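Local coordinates for FAD:protein FMN transferase (Vibrio cholerae, PDB 6NXI), which probably transfers the FMN moiety of FAD onto a threonine hydroxyl of a target flavoprotein, using magnesium, at residues A223-Y228 / L271-M276. Sequence-based numbering, arbitrary orientation. Where two conformers were deposited one is given.
With MG (magnesium ion), chain C; FAD (flavin-adenine dinucleotide), chain B.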
loop_
_atom_site.group_PDB
_atom_site.type_symbol
_atom_site.label_atom_id
_atom_site.label_comp_id
_atom_site.label_asym_id
_atom_site.label_seq_id
_atom_site.Cartn_x
_atom_site.Cartn_y
_atom_site.Cartn_z
ATOM N N ALA A 223 -2.226 3.039 6.918
ATOM C CA ALA A 223 -2.266 1.921 5.961
ATOM C C ALA A 223 -2.269 0.643 6.763
ATOM O O ALA A 223 -1.604 0.571 7.821
ATOM C CB ALA A 223 -1.098 1.927 5.020
ATOM N N THR A 224 -2.995 -0.339 6.242
ATOM C CA THR A 224 -3.085 -1.669 6.879
ATOM C C THR A 224 -2.808 -2.765 5.850
ATOM O O THR A 224 -3.428 -2.761 4.793
ATOM C CB THR A 224 -4.474 -1.855 7.500
ATOM O OG1 THR A 224 -4.682 -0.866 8.506
ATOM C CG2 THR A 224 -4.631 -3.208 8.148
ATOM N N SER A 225 -1.944 -3.733 6.168
ATOM C CA SER A 225 -1.777 -4.940 5.342
ATOM C C SER A 225 -2.208 -6.161 6.130
ATOM O O SER A 225 -2.171 -6.080 7.361
ATOM C CB SER A 225 -0.361 -5.043 4.830
ATOM O OG SER A 225 -0.238 -4.160 3.721
ATOM N N GLY A 226 -2.702 -7.163 5.416
ATOM C CA GLY A 226 -3.267 -8.386 6.014
ATOM C C GLY A 226 -4.746 -8.215 6.349
ATOM O O GLY A 226 -5.225 -7.082 6.480
ATOM N N ASP A 227 -5.443 -9.332 6.495
ATOM C CA ASP A 227 -6.908 -9.371 6.757
ATOM C C ASP A 227 -7.138 -10.296 7.952
ATOM O O ASP A 227 -6.755 -11.480 7.843
ATOM C CB ASP A 227 -7.685 -9.832 5.520
ATOM C CG ASP A 227 -9.151 -10.168 5.767
ATOM O OD1 ASP A 227 -9.716 -9.701 6.784
ATOM O OD2 ASP A 227 -9.715 -10.909 4.939
ATOM N N TYR A 228 -7.702 -9.753 9.037
ATOM C CA TYR A 228 -7.964 -10.485 10.306
ATOM C C TYR A 228 -8.822 -11.728 10.000
ATOM O O TYR A 228 -8.619 -12.757 10.684
ATOM C CB TYR A 228 -8.599 -9.555 11.346
ATOM C CG TYR A 228 -10.064 -9.297 11.108
ATOM C CD1 TYR A 228 -11.031 -10.044 11.769
ATOM C CD2 TYR A 228 -10.489 -8.351 10.184
ATOM C CE1 TYR A 228 -12.382 -9.842 11.535
ATOM C CE2 TYR A 228 -11.838 -8.136 9.943
ATOM C CZ TYR A 228 -12.787 -8.884 10.621
ATOM O OH TYR A 228 -14.118 -8.680 10.400
ATOM N N LEU A 271 5.315 0.574 4.017
ATOM C CA LEU A 271 5.794 0.101 5.340
ATOM C C LEU A 271 4.926 -1.022 5.877
ATOM O O LEU A 271 5.494 -2.030 6.365
ATOM C CB LEU A 271 5.840 1.266 6.321
ATOM C CG LEU A 271 7.087 2.129 6.162
ATOM C CD1 LEU A 271 6.953 3.348 7.036
ATOM C CD2 LEU A 271 8.363 1.384 6.500
ATOM N N ALA A 272 3.612 -0.894 5.740
ATOM C CA ALA A 272 2.728 -1.904 6.338
ATOM C C ALA A 272 3.047 -3.262 5.692
ATOM O O ALA A 272 3.139 -4.266 6.423
ATOM C CB ALA A 272 1.294 -1.481 6.158
ATOM N N THR A 273 3.198 -3.304 4.363
ATOM C CA THR A 273 3.443 -4.600 3.682
ATOM C C THR A 273 4.857 -5.077 4.072
ATOM O O THR A 273 5.077 -6.277 4.347
ATOM C CB THR A 273 3.256 -4.458 2.165
ATOM O OG1 THR A 273 1.968 -3.865 1.846
ATOM C CG2 THR A 273 3.397 -5.823 1.521
ATOM N N GLY A 274 5.846 -4.182 4.008
ATOM C CA GLY A 274 7.234 -4.535 4.285
ATOM C C GLY A 274 7.415 -5.073 5.677
ATOM O O GLY A 274 8.029 -6.158 5.834
ATOM N N LEU A 275 6.853 -4.400 6.678
ATOM C CA LEU A 275 6.992 -4.865 8.070
ATOM C C LEU A 275 6.254 -6.215 8.237
ATOM O O LEU A 275 6.768 -7.113 8.949
ATOM C CB LEU A 275 6.506 -3.789 9.035
ATOM C CG LEU A 275 7.260 -2.464 8.988
ATOM C CD1 LEU A 275 6.654 -1.504 10.002
ATOM C CD2 LEU A 275 8.746 -2.618 9.273
ATOM N N MET A 276 5.118 -6.414 7.577
ATOM C CA MET A 276 4.399 -7.722 7.624
ATOM C C MET A 276 5.315 -8.870 7.154
ATOM O O MET A 276 5.383 -9.915 7.821
ATOM C CB MET A 276 3.123 -7.667 6.800
ATOM C CG MET A 276 2.353 -8.949 6.837
ATOM S SD MET A 276 0.572 -8.528 6.799
ATOM C CE MET A 276 -0.021 -10.217 6.780
HETATM MG MG MG C . 1.419 -1.789 0.908
HETATM P PA FAD B . -0.655 -4.466 0.124
HETATM O O1A FAD B . -0.653 -5.360 1.312
HETATM O O2A FAD B . -0.533 -3.005 0.304
HETATM O O5B FAD B . 0.468 -4.934 -0.912
HETATM C C5B FAD B . 0.264 -6.258 -1.473
HETATM C C4B FAD B . 0.445 -6.249 -2.971
HETATM O O4B FAD B . 1.780 -5.838 -3.357
HETATM C C3B FAD B . 0.243 -7.637 -3.576
HETATM O O3B FAD B . -1.119 -7.798 -3.975
HETATM C C2B FAD B . 1.238 -7.657 -4.742
HETATM O O2B FAD B . 0.698 -7.027 -5.882
HETATM C C1B FAD B . 2.386 -6.826 -4.186
HETATM N N9A FAD B . 3.366 -7.529 -3.386
HETATM C C8A FAD B . 3.268 -8.793 -2.787
HETATM N N7A FAD B . 4.301 -9.048 -2.022
HETATM C C5A FAD B . 5.148 -7.964 -2.140
HETATM C C6A FAD B . 6.407 -7.689 -1.585
HETATM N N6A FAD B . 7.040 -8.487 -0.707
HETATM N N1A FAD B . 6.940 -6.485 -1.876
HETATM C C2A FAD B . 6.295 -5.678 -2.741
HETATM N N3A FAD B . 5.098 -5.832 -3.323
HETATM C C4A FAD B . 4.577 -7.022 -2.979
HETATM N N1 FAD B . -6.510 -4.774 -9.316
HETATM C C2 FAD B . -7.329 -5.236 -10.324
HETATM O O2 FAD B . -7.960 -6.306 -10.179
HETATM N N3 FAD B . -7.503 -4.544 -11.479
HETATM C C4 FAD B . -6.861 -3.359 -11.727
HETATM O O4 FAD B . -7.014 -2.775 -12.792
HETATM C C4X FAD B . -5.980 -2.855 -10.713
HETATM N N5 FAD B . -5.337 -1.725 -10.928
HETATM C C5X FAD B . -4.491 -1.266 -9.946
HETATM C C6 FAD B . -3.773 -0.072 -10.164
HETATM C C7 FAD B . -2.908 0.461 -9.233
HETATM C C7M FAD B . -2.175 1.750 -9.533
HETATM C C8 FAD B . -2.750 -0.214 -8.000
HETATM C C8M FAD B . -1.811 0.301 -6.940
HETATM C C9 FAD B . -3.451 -1.402 -7.771
HETATM C C9A FAD B . -4.332 -1.944 -8.718
HETATM N N10 FAD B . -5.029 -3.144 -8.531
HETATM C C10 FAD B . -5.871 -3.639 -9.511
HETATM C "C1'" FAD B . -4.944 -3.854 -7.236
HETATM C "C2'" FAD B . -3.695 -4.635 -7.036
HETATM O "O2'" FAD B . -3.606 -5.690 -7.988
HETATM C "C3'" FAD B . -3.702 -5.241 -5.622
HETATM O "O3'" FAD B . -4.758 -6.156 -5.435
HETATM C "C4'" FAD B . -3.873 -4.227 -4.507
HETATM O "O4'" FAD B . -3.129 -3.061 -4.820
HETATM C "C5'" FAD B . -3.516 -4.813 -3.155
HETATM O "O5'" FAD B . -3.506 -3.731 -2.190
HETATM P P FAD B . -3.446 -4.075 -0.647
HETATM O O1P FAD B . -4.377 -5.146 -0.296
HETATM O O2P FAD B . -3.474 -2.698 -0.021
HETATM O O3P FAD B . -2.000 -4.733 -0.635
#
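Thr273 OG1 lies 2.9 Å from Ser225 OG and binds a magnesium ion at 2.3 Å. The same ion takes O2A of the FAD alpha phosphate at 2.4 Å, along with Thr155 O, Asp269 O and a further atom. On the strand side, Ser225 OG donates a hydrogen bond to FAD O1A at 2.7 Å, so the two hydroxyls address different oxygens of one phosphate, one directly and the other through the metal. Both oxygens stand anti to their own carbonyl carbons (chi1 -79° for Ser225, -53° for Thr273), a rotation that sets them side by side facing the phosphate. With two oxygens held, rotation of the phosphate about its ester bonds should be restricted.

This is the part of the FAD pocket that holds the pyrophosphate and magnesium in the ApbE fold, where helix 265-278 packs on strand 220-225 of the large antiparallel sheet. The short strand and helix segments run in roughly the same direction, their axes 33° apart and 7.1 Å at closest approach. Such spacing suits a small methyl on the side of the hydroxyls away from the phosphate: Ala272 CB points at the strand and sits 4.3 Å from Ala223 CB, and it also touches Val260 of the neighbouring strand 255-262. One turn further along, the Met276 chain leaves with CG anti to the backbone N and bends at chi2, which lays SD alongside the Ser225 carbonyl group, 3.7 Å from its C. Met276 CE then reaches Gly226 CA at 3.8 Å, where the strand has ended, and Val255 and Val258 also touch the methionine side chain.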